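Local atomic coordinates of pyruvate kinase (Pseudomonas aeruginosa, PDB entry 6QXL), a protein that probably catalyses the last step of glycolysis, transfer of a phosphoryl group from phosphoenolpyruvate to ADP, giving pyruvate and ATP. Residues G453-T459 with T472-V478. Residues are numbered along the deposited sequence; the frame is centred on the assembly and turned at random.
Sequences GDWVILT and TMKVLHV
Residues 455-459 and 472-477 are neighbouring antiparallel strands, their axes 4.6 Å apart at closest and at 151°. Gly453 precedes the first strand with positive phi (107°). Its N donates a hydrogen bond to Val478 O (2.8 Å), and its O accepts a weak one from His477 NE2 (3.0 Å). Asp454 O accepts a hydrogen bond from Val478 N (2.9 Å), while Asp454 OD2 is hydrogen-bonded to Thr451 N. Trp455 faces His477 in a non-hydrogen-bonded pair (CA-CA 4.5 Å). With Trp455 chi1 m and His477 chi1 t, the imidazole lies over the indole five-membered ring as an offset stack, centroids 4.2 Å apart and planes at 1°. Trp455 CE3 also meets Val475 CG1 (3.6 Å). Val456 and Leu476 form a hydrogen-bonded pair, Val456 N to Leu476 O and Leu476 N to Val456 O both 2.9 Å. Ile457 pairs with Val475 without such bonds; Ile457 CG2 touches Met473 CG at 3.9 Å. Leu458 N donates to Lys474 O (2.9 Å), and Lys474 N to Leu458 O (2.8 Å). Leu458 CB packs on Leu476 CD1 (4.1 Å), on the face shared with Val456. Thr459 lies opposite Met473; helix 359-373 packs on both and on Ile457. Phe374 and Cys359 of a second subunit lie against Trp455. Lys474 NZ salt-bridges Asp462 of that subunit. This beta hairpin edges the chain's mixed sheet, continued by the second subunit, in the pyruvate kinase C-terminal alpha/beta domain, which binds glucose 6-phosphate here.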
ATOM      1  N   GLY A 453     -31.604   3.813  19.239  1.00 55.61           N
ATOM      2  CA  GLY A 453     -31.211   3.153  17.993  1.00 60.01           C
ATOM      3  C   GLY A 453     -29.733   3.296  17.646  1.00 59.56           C
ATOM      4  O   GLY A 453     -29.168   2.419  16.988  1.00 56.48           O
ATOM      5  N   ASP A 454     -29.114   4.382  18.095  1.00 54.46           N
ATOM      6  CA  ASP A 454     -27.685   4.543  17.957  1.00 51.44           C
ATOM      7  C   ASP A 454     -26.932   3.581  18.878  1.00 49.11           C
ATOM      8  O   ASP A 454     -27.472   3.098  19.865  1.00 37.74           O
ATOM      9  CB  ASP A 454     -27.263   5.988  18.288  1.00 54.80           C
ATOM     10  CG  ASP A 454     -27.815   7.018  17.311  1.00 57.81           C
ATOM     11  OD1 ASP A 454     -28.081   6.688  16.129  1.00 57.89           O
ATOM     12  OD2 ASP A 454     -27.984   8.188  17.737  1.00 62.61           O
ATOM     13  N   TRP A 455     -25.687   3.305  18.516  1.00 48.34           N
ATOM     14  CA  TRP A 455     -24.782   2.504  19.329  1.00 43.85           C
ATOM     15  C   TRP A 455     -23.688   3.369  19.916  1.00 38.91           C
ATOM     16  O   TRP A 455     -23.426   4.458  19.450  1.00 38.99           O
ATOM     17  CB  TRP A 455     -24.138   1.412  18.473  1.00 44.40           C
ATOM     18  CG  TRP A 455     -25.060   0.382  17.998  1.00 39.68           C
ATOM     19  CD1 TRP A 455     -25.894   0.455  16.917  1.00 41.60           C
ATOM     20  CD2 TRP A 455     -25.229  -0.899  18.562  1.00 39.33           C
ATOM     21  NE1 TRP A 455     -26.597  -0.725  16.777  1.00 44.61           N
ATOM     22  CE2 TRP A 455     -26.209  -1.576  17.780  1.00 41.75           C
ATOM     23  CE3 TRP A 455     -24.668  -1.554  19.664  1.00 41.73           C
ATOM     24  CZ2 TRP A 455     -26.631  -2.861  18.069  1.00 37.35           C
ATOM     25  CZ3 TRP A 455     -25.094  -2.841  19.959  1.00 41.64           C
ATOM     26  CH2 TRP A 455     -26.060  -3.487  19.149  1.00 38.48           C
ATOM     27  N   VAL A 456     -23.010   2.841  20.915  1.00 36.17           N
ATOM     28  CA  VAL A 456     -22.025   3.600  21.665  1.00 35.48           C
ATOM     29  C   VAL A 456     -20.961   2.647  22.184  1.00 33.18           C
ATOM     30  O   VAL A 456     -21.235   1.484  22.410  1.00 39.83           O
ATOM     31  CB  VAL A 456     -22.756   4.378  22.810  1.00 37.52           C
ATOM     32  CG1 VAL A 456     -22.142   4.270  24.202  1.00 39.26           C
ATOM     33  CG2 VAL A 456     -22.845   5.808  22.396  1.00 39.59           C
ATOM     34  N   ILE A 457     -19.776   3.173  22.415  1.00 29.99           N
ATOM     35  CA  ILE A 457     -18.706   2.388  23.030  1.00 33.70           C
ATOM     36  C   ILE A 457     -18.484   2.926  24.429  1.00 35.35           C
ATOM     37  O   ILE A 457     -18.410   4.137  24.618  1.00 43.39           O
ATOM     38  CB  ILE A 457     -17.382   2.472  22.244  1.00 34.42           C
ATOM     39  CG1 ILE A 457     -17.523   1.713  20.930  1.00 37.59           C
ATOM     40  CG2 ILE A 457     -16.221   1.919  23.058  1.00 31.48           C
ATOM     41  CD1 ILE A 457     -16.291   1.749  20.059  1.00 39.42           C
ATOM     42  N   LEU A 458     -18.377   2.034  25.405  1.00 33.93           N
ATOM     43  CA  LEU A 458     -18.022   2.430  26.745  1.00 32.77           C
ATOM     44  C   LEU A 458     -16.747   1.730  27.120  1.00 30.48           C
ATOM     45  O   LEU A 458     -16.616   0.530  26.904  1.00 32.56           O
ATOM     46  CB  LEU A 458     -19.147   2.074  27.718  1.00 34.22           C
ATOM     47  CG  LEU A 458     -19.013   2.696  29.116  1.00 36.53           C
ATOM     48  CD1 LEU A 458     -20.381   2.924  29.706  1.00 41.22           C
ATOM     49  CD2 LEU A 458     -18.183   1.856  30.073  1.00 37.19           C
ATOM     50  N   THR A 459     -15.809   2.471  27.693  1.00 32.28           N
ATOM     51  CA  THR A 459     -14.581   1.879  28.217  1.00 34.66           C
ATOM     52  C   THR A 459     -14.437   2.204  29.677  1.00 35.84           C
ATOM     53  O   THR A 459     -14.826   3.286  30.124  1.00 38.65           O
ATOM     54  CB  THR A 459     -13.304   2.383  27.473  1.00 37.66           C
ATOM     55  OG1 THR A 459     -13.082   3.777  27.731  1.00 33.77           O
ATOM     56  CG2 THR A 459     -13.438   2.153  25.952  1.00 38.07           C
ATOM     57  N   THR A 472     -11.548  -2.650  29.650  1.00 33.39           N
ATOM     58  CA  THR A 472     -12.798  -3.203  29.181  1.00 32.56           C
ATOM     59  C   THR A 472     -13.373  -2.315  28.097  1.00 34.30           C
ATOM     60  O   THR A 472     -13.306  -1.097  28.199  1.00 40.05           O
ATOM     61  CB  THR A 472     -13.817  -3.302  30.353  1.00 33.06           C
ATOM     62  OG1 THR A 472     -13.243  -4.063  31.431  1.00 31.23           O
ATOM     63  CG2 THR A 472     -15.163  -3.922  29.916  1.00 33.63           C
ATOM     64  N   MET A 473     -13.981  -2.917  27.089  1.00 34.53           N
ATOM     65  CA  MET A 473     -14.636  -2.184  26.026  1.00 40.42           C
ATOM     66  C   MET A 473     -15.970  -2.831  25.820  1.00 41.58           C
ATOM     67  O   MET A 473     -16.027  -4.033  25.616  1.00 45.72           O
ATOM     68  CB  MET A 473     -13.818  -2.276  24.722  1.00 41.33           C
ATOM     69  CG  MET A 473     -14.399  -1.489  23.549  1.00 38.71           C
ATOM     70  SD  MET A 473     -13.572  -1.776  21.974  1.00 43.68           S
ATOM     71  CE  MET A 473     -14.629  -3.071  21.324  1.00 45.01           C
ATOM     72  N   LYS A 474     -17.041  -2.046  25.863  1.00 37.09           N
ATOM     73  CA  LYS A 474     -18.392  -2.558  25.646  1.00 35.62           C
ATOM     74  C   LYS A 474     -19.008  -1.799  24.511  1.00 33.78           C
ATOM     75  O   LYS A 474     -18.770  -0.613  24.349  1.00 40.70           O
ATOM     76  CB  LYS A 474     -19.283  -2.367  26.889  1.00 42.57           C
ATOM     77  CG  LYS A 474     -18.995  -3.295  28.070  1.00 52.56           C
ATOM     78  CD  LYS A 474     -19.764  -2.905  29.328  1.00 60.61           C
ATOM     79  CE  LYS A 474     -20.213  -4.095  30.212  1.00 62.74           C
ATOM     80  NZ  LYS A 474     -21.611  -4.470  29.845  1.00 63.90           N
ATOM     81  N   VAL A 475     -19.838  -2.467  23.740  1.00 33.03           N
ATOM     82  CA  VAL A 475     -20.585  -1.837  22.663  1.00 34.00           C
ATOM     83  C   VAL A 475     -22.069  -1.966  23.025  1.00 39.85           C
ATOM     84  O   VAL A 475     -22.596  -3.070  23.114  1.00 45.91           O
ATOM     85  CB  VAL A 475     -20.262  -2.516  21.313  1.00 31.13           C
ATOM     86  CG1 VAL A 475     -21.116  -1.964  20.180  1.00 31.94           C
ATOM     87  CG2 VAL A 475     -18.796  -2.348  20.995  1.00 30.86           C
ATOM     88  N   LEU A 476     -22.720  -0.829  23.235  1.00 41.29           N
ATOM     89  CA  LEU A 476     -24.058  -0.771  23.809  1.00 41.52           C
ATOM     90  C   LEU A 476     -25.032  -0.125  22.855  1.00 42.67           C
ATOM     91  O   LEU A 476     -24.682   0.796  22.140  1.00 49.68           O
ATOM     92  CB  LEU A 476     -24.038   0.002  25.119  1.00 40.92           C
ATOM     93  CG  LEU A 476     -22.962  -0.429  26.116  1.00 42.79           C
ATOM     94  CD1 LEU A 476     -22.944   0.526  27.326  1.00 44.06           C
ATOM     95  CD2 LEU A 476     -23.151  -1.866  26.544  1.00 42.74           C
ATOM     96  N   HIS A 477     -26.257  -0.628  22.849  1.00 46.36           N
ATOM     97  CA  HIS A 477     -27.316  -0.150  21.966  1.00 49.91           C
ATOM     98  C   HIS A 477     -28.215   0.779  22.787  1.00 53.10           C
ATOM     99  O   HIS A 477     -28.789   0.364  23.788  1.00 54.14           O
ATOM    100  CB  HIS A 477     -28.117  -1.326  21.398  1.00 51.98           C
ATOM    101  CG  HIS A 477     -28.958  -0.991  20.209  1.00 52.12           C
ATOM    102  ND1 HIS A 477     -29.878  -1.870  19.679  1.00 54.82           N
ATOM    103  CD2 HIS A 477     -29.014   0.113  19.437  1.00 54.17           C
ATOM    104  CE1 HIS A 477     -30.461  -1.326  18.623  1.00 49.68           C
ATOM    105  NE2 HIS A 477     -29.964  -0.116  18.461  1.00 53.55           N
ATOM    106  N   VAL A 478     -28.307   2.035  22.377  1.00 54.47           N
ATOM    107  CA  VAL A 478     -29.077   3.025  23.109  1.00 55.35           C
ATOM    108  C   VAL A 478     -30.564   2.714  22.921  1.00 54.82           C
ATOM    109  O   VAL A 478     -31.078   2.745  21.800  1.00 49.10           O
ATOM    110  CB  VAL A 478     -28.737   4.446  22.624  1.00 60.44           C
ATOM    111  CG1 VAL A 478     -29.683   5.469  23.240  1.00 63.75           C
ATOM    112  CG2 VAL A 478     -27.295   4.783  22.973  1.00 61.96           C
TER